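Local coordinates for 3-oxoacyl-(acyl-carrier protein) synthase II (PDB 1J3N), which probably catalyses the condensation step of fatty acid elongation, joining an acyl group to malonyl carried on acyl-carrier protein, and works as a homodimer, at residues A11-G16 and E20-A25; A311-I316 and P371-D376. All coordinates share one frame; numbering follows the deposited sequence.

Overall arrangement
Interaction 1 joins the end of strand 4-13 to helix 19-28, close to the N-terminus. Interaction 2 comes much later in the chain and joins helix 306-324 to the loop between strands 359-360 and 382-383. The two follow in series, with the first closed before the second opens. Their centres lie about 27 Å apart, and the nearest atoms are about 16 Å apart, so they do not touch. Strand 4-13 belongs to the large mixed sheet of the thiolase-type fold. Interaction 2 packs farther from the centre of the chain, about 22 Å against 13 Å. Both are apolar packing between a helix and a non-helical segment, at separate sites, one beside the sheet, one peripheral.

Interaction 1 (A11-G16 and E20-A25); sequences ALTPIG and EAFHKA
Phe-22 of the helix places its ring beside Thr-13 at the end of the strand. With CG anti to the backbone N (chi1 177°), the ring reaches across to segment 11-16. Thr-13 CG2 stands over one face of it, 4.0 Å from the ring centroid and 15° off the normal, a CH-pi contact. Ile-15 CG1 meets the ring edge in its plane, 3.9 Å from Phe-22 CD1. Ala-11 CB approaches CD2 obliquely.

Thr-13 also shapes the turn. Its OG1 accepts from Ile-15 N at 3.2 Å, an ST turn, and donates to Gly-16 O at 3.1 Å, on a lone pair in the carbonyl plane. A valine here would probably leave Ile-15 N without its acceptor, Gly-16 O without one of its donors and the type I turn less firmly held.

Gly-16 lies tight against the helix, with its CA 4.6 Å from Phe-22 CA. A side chain at Gly-16 would clash with the helix backbone and jam against the carbonyl O of Ile-15. Ala-25 CB closes on Ile-15 O at 3.2 Å. By contrast, the exposed Glu-20 and the end of Lys-24 lead away from the turn, on the solvent side.

The turn links strand 4-13 to the short antiparallel strand 16-17, with Ala-11 backbone hydrogen-bonded to Gly-18. Helix 343-357 touches Thr-13 and Phe-22 through Val-346, while Ile-336 of helix 333-336 meets Ile-15.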
# COMPACT_ATOMS: atom_id res chain seq x y z
N ALA A 11 3.56 -5.66 20.25
CA ALA A 11 2.15 -6.00 20.16
C ALA A 11 1.24 -5.08 20.96
O ALA A 11 1.45 -4.87 22.16
CB ALA A 11 1.95 -7.44 20.62
N LEU A 12 0.24 -4.52 20.29
CA LEU A 12 -0.74 -3.65 20.95
C LEU A 12 -2.07 -4.32 20.62
O LEU A 12 -2.62 -4.12 19.54
CB LEU A 12 -0.69 -2.24 20.37
CG LEU A 12 -1.55 -1.19 21.08
CD1 LEU A 12 -1.16 -1.10 22.56
CD2 LEU A 12 -1.37 0.16 20.41
N THR A 13 -2.59 -5.12 21.55
CA THR A 13 -3.83 -5.86 21.29
C THR A 13 -4.95 -5.72 22.31
O THR A 13 -4.75 -5.21 23.41
CB THR A 13 -3.53 -7.38 21.15
OG1 THR A 13 -3.46 -7.98 22.46
CG2 THR A 13 -2.20 -7.59 20.45
N PRO A 14 -6.15 -6.20 21.94
CA PRO A 14 -7.36 -6.17 22.78
C PRO A 14 -7.26 -7.02 24.05
O PRO A 14 -8.12 -6.93 24.92
CB PRO A 14 -8.44 -6.67 21.84
CG PRO A 14 -8.01 -6.14 20.52
CD PRO A 14 -6.52 -6.47 20.54
N ILE A 15 -6.22 -7.85 24.16
CA ILE A 15 -6.07 -8.68 25.35
C ILE A 15 -4.72 -8.49 26.02
O ILE A 15 -4.32 -9.27 26.88
CB ILE A 15 -6.24 -10.18 25.04
CG1 ILE A 15 -5.11 -10.67 24.13
CG2 ILE A 15 -7.59 -10.42 24.39
CD1 ILE A 15 -5.27 -12.14 23.72
N GLY A 16 -4.00 -7.44 25.61
CA GLY A 16 -2.71 -7.18 26.22
C GLY A 16 -1.85 -6.16 25.51
O GLY A 16 -1.73 -6.18 24.28
N GLU A 20 4.74 -9.75 25.68
CA GLU A 20 4.60 -10.74 26.75
C GLU A 20 3.16 -10.83 27.27
O GLU A 20 2.63 -11.93 27.43
CB GLU A 20 5.57 -10.44 27.89
CG GLU A 20 5.58 -11.49 29.02
CD GLU A 20 5.79 -12.92 28.52
OE1 GLU A 20 6.74 -13.15 27.74
OE2 GLU A 20 5.01 -13.81 28.91
N ALA A 21 2.53 -9.69 27.52
CA ALA A 21 1.15 -9.68 28.00
C ALA A 21 0.25 -10.40 27.00
O ALA A 21 -0.66 -11.14 27.39
CB ALA A 21 0.66 -8.24 28.20
N PHE A 22 0.50 -10.18 25.72
CA PHE A 22 -0.27 -10.80 24.65
C PHE A 22 -0.14 -12.32 24.71
O PHE A 22 -1.14 -13.04 24.60
CB PHE A 22 0.21 -10.27 23.29
CG PHE A 22 -0.47 -10.90 22.09
CD1 PHE A 22 -1.85 -11.13 22.08
CD2 PHE A 22 0.26 -11.21 20.96
CE1 PHE A 22 -2.48 -11.67 20.95
CE2 PHE A 22 -0.35 -11.75 19.83
CZ PHE A 22 -1.74 -11.98 19.83
N HIS A 23 1.08 -12.81 24.90
CA HIS A 23 1.34 -14.24 24.95
C HIS A 23 0.67 -14.92 26.15
O HIS A 23 0.02 -15.96 26.00
CB HIS A 23 2.85 -14.52 24.97
CG HIS A 23 3.19 -15.96 24.79
ND1 HIS A 23 3.53 -16.78 25.84
CD2 HIS A 23 3.16 -16.74 23.68
CE1 HIS A 23 3.69 -18.02 25.39
NE2 HIS A 23 3.47 -18.02 24.09
N LYS A 24 0.82 -14.33 27.33
CA LYS A 24 0.20 -14.89 28.52
C LYS A 24 -1.32 -14.93 28.36
O LYS A 24 -1.96 -15.92 28.72
CB LYS A 24 0.56 -14.04 29.75
CG LYS A 24 1.96 -14.29 30.30
CD LYS A 24 2.12 -13.65 31.68
CE LYS A 24 3.44 -14.03 32.32
NZ LYS A 24 3.53 -13.54 33.73
N ALA A 25 -1.89 -13.86 27.82
CA ALA A 25 -3.33 -13.76 27.61
C ALA A 25 -3.86 -14.83 26.64
O ALA A 25 -4.98 -15.32 26.79
CB ALA A 25 -3.68 -12.37 27.10

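Interaction 2 (A311-I316 and P371-D376); sequences AEVLAI and PELDLD
Val-313 points from its helix into a pair of leucines, Leu-373 and Leu-375. Its CB already touches Leu-373 CD2, at 3.7 Å. From there the two methyls divide. CG1, anti to the backbone N (chi1 175°), lies between the leucines: it is 3.7 Å from Leu-375 CD1 and 3.8 Å from Leu-373 CD2. CG2 stays with Leu-373 and meets CD2 and, at 4.0 Å, CB. Leu-373 touches both methyls of the valine. The two side chains cross at a slant.

Leu-375 comes differently. It lies alongside Val-313, the two side chains pointing opposite ways, and its CD1 reaches on to Ile-316, one helix turn later. There it meets CG2 at 3.9 Å. One leucine methyl therefore contacts both helix residues. Asp-374, between the two leucines, is the centre of an inverse gamma turn. Its CB points away from the helix, while Leu-375 turns its own CB toward it.

Around this patch, Phe-377 also touches Val-313, and Met-281 of helix 275-288 touches Ile-316. Two salt bridges run from the loop to the same helix, Glu-372 to Arg-310 and Asp-374 to Lys-317.

The four side chains that touch are all aliphatic and buried. Between these two segments, cohesion rests on close fit and exclusion of water, and the two salt bridges flank this apolar patch.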
# COMPACT_ATOMS: atom_id res chain seq x y z
N ALA A 311 -13.74 -22.31 3.38
CA ALA A 311 -12.84 -22.17 2.23
C ALA A 311 -11.41 -22.41 2.65
O ALA A 311 -10.62 -22.99 1.90
CB ALA A 311 -12.99 -20.78 1.62
N GLU A 312 -11.07 -21.95 3.86
CA GLU A 312 -9.72 -22.11 4.39
C GLU A 312 -9.43 -23.59 4.66
O GLU A 312 -8.42 -24.12 4.20
CB GLU A 312 -9.55 -21.28 5.68
CG GLU A 312 -8.19 -21.44 6.36
CD GLU A 312 -7.77 -20.22 7.18
OE1 GLU A 312 -8.64 -19.55 7.78
OE2 GLU A 312 -6.55 -19.95 7.24
N VAL A 313 -10.31 -24.25 5.41
CA VAL A 313 -10.13 -25.67 5.72
C VAL A 313 -10.02 -26.50 4.43
O VAL A 313 -9.13 -27.34 4.32
CB VAL A 313 -11.31 -26.19 6.58
CG1 VAL A 313 -11.18 -27.69 6.78
CG2 VAL A 313 -11.32 -25.47 7.92
N LEU A 314 -10.90 -26.25 3.47
CA LEU A 314 -10.86 -26.98 2.20
C LEU A 314 -9.52 -26.74 1.51
O LEU A 314 -8.98 -27.64 0.86
CB LEU A 314 -11.99 -26.53 1.28
CG LEU A 314 -13.41 -26.96 1.67
CD1 LEU A 314 -14.41 -26.35 0.71
CD2 LEU A 314 -13.52 -28.48 1.65
N ALA A 315 -9.00 -25.52 1.65
CA ALA A 315 -7.72 -25.16 1.04
C ALA A 315 -6.56 -25.85 1.76
O ALA A 315 -5.55 -26.22 1.14
CB ALA A 315 -7.53 -23.64 1.09
N ILE A 316 -6.70 -26.01 3.07
CA ILE A 316 -5.66 -26.67 3.86
C ILE A 316 -5.64 -28.15 3.50
O ILE A 316 -4.58 -28.70 3.21
CB ILE A 316 -5.91 -26.48 5.37
CG1 ILE A 316 -5.49 -25.07 5.79
CG2 ILE A 316 -5.15 -27.53 6.18
CD1 ILE A 316 -5.70 -24.77 7.25
N PRO A 371 -18.40 -30.51 12.27
CA PRO A 371 -17.85 -31.80 11.82
C PRO A 371 -17.35 -31.82 10.37
O PRO A 371 -16.49 -32.62 10.03
CB PRO A 371 -19.01 -32.77 12.05
CG PRO A 371 -20.22 -31.89 11.83
CD PRO A 371 -19.84 -30.63 12.57
N GLU A 372 -17.88 -30.95 9.53
CA GLU A 372 -17.46 -30.90 8.13
C GLU A 372 -16.00 -30.45 8.02
O GLU A 372 -15.33 -30.71 7.02
CB GLU A 372 -18.36 -29.94 7.35
CG GLU A 372 -17.91 -29.73 5.91
CD GLU A 372 -18.67 -28.62 5.22
OE1 GLU A 372 -19.77 -28.87 4.69
OE2 GLU A 372 -18.17 -27.47 5.22
N LEU A 373 -15.51 -29.76 9.05
CA LEU A 373 -14.13 -29.26 9.09
C LEU A 373 -13.33 -30.10 10.09
O LEU A 373 -13.09 -29.66 11.21
CB LEU A 373 -14.13 -27.79 9.52
CG LEU A 373 -15.17 -26.88 8.84
CD1 LEU A 373 -15.17 -25.51 9.50
CD2 LEU A 373 -14.86 -26.77 7.36
N ASP A 374 -12.92 -31.29 9.67
CA ASP A 374 -12.19 -32.20 10.55
C ASP A 374 -10.70 -31.93 10.73
O ASP A 374 -9.86 -32.75 10.35
CB ASP A 374 -12.40 -33.64 10.09
CG ASP A 374 -11.84 -33.89 8.70
OD1 ASP A 374 -12.22 -33.16 7.77
OD2 ASP A 374 -11.01 -34.82 8.55
N LEU A 375 -10.37 -30.79 11.32
CA LEU A 375 -8.98 -30.45 11.57
C LEU A 375 -8.83 -30.22 13.06
O LEU A 375 -9.81 -29.93 13.75
CB LEU A 375 -8.58 -29.19 10.80
CG LEU A 375 -8.48 -29.29 9.28
CD1 LEU A 375 -8.04 -27.95 8.71
CD2 LEU A 375 -7.49 -30.38 8.89
N ASP A 376 -7.61 -30.35 13.56
CA ASP A 376 -7.34 -30.14 14.98
C ASP A 376 -7.23 -28.63 15.21
O ASP A 376 -6.21 -28.03 14.89
CB ASP A 376 -6.03 -30.83 15.37
CG ASP A 376 -5.76 -30.75 16.86
OD1 ASP A 376 -6.40 -29.93 17.54
OD2 ASP A 376 -4.90 -31.51 17.34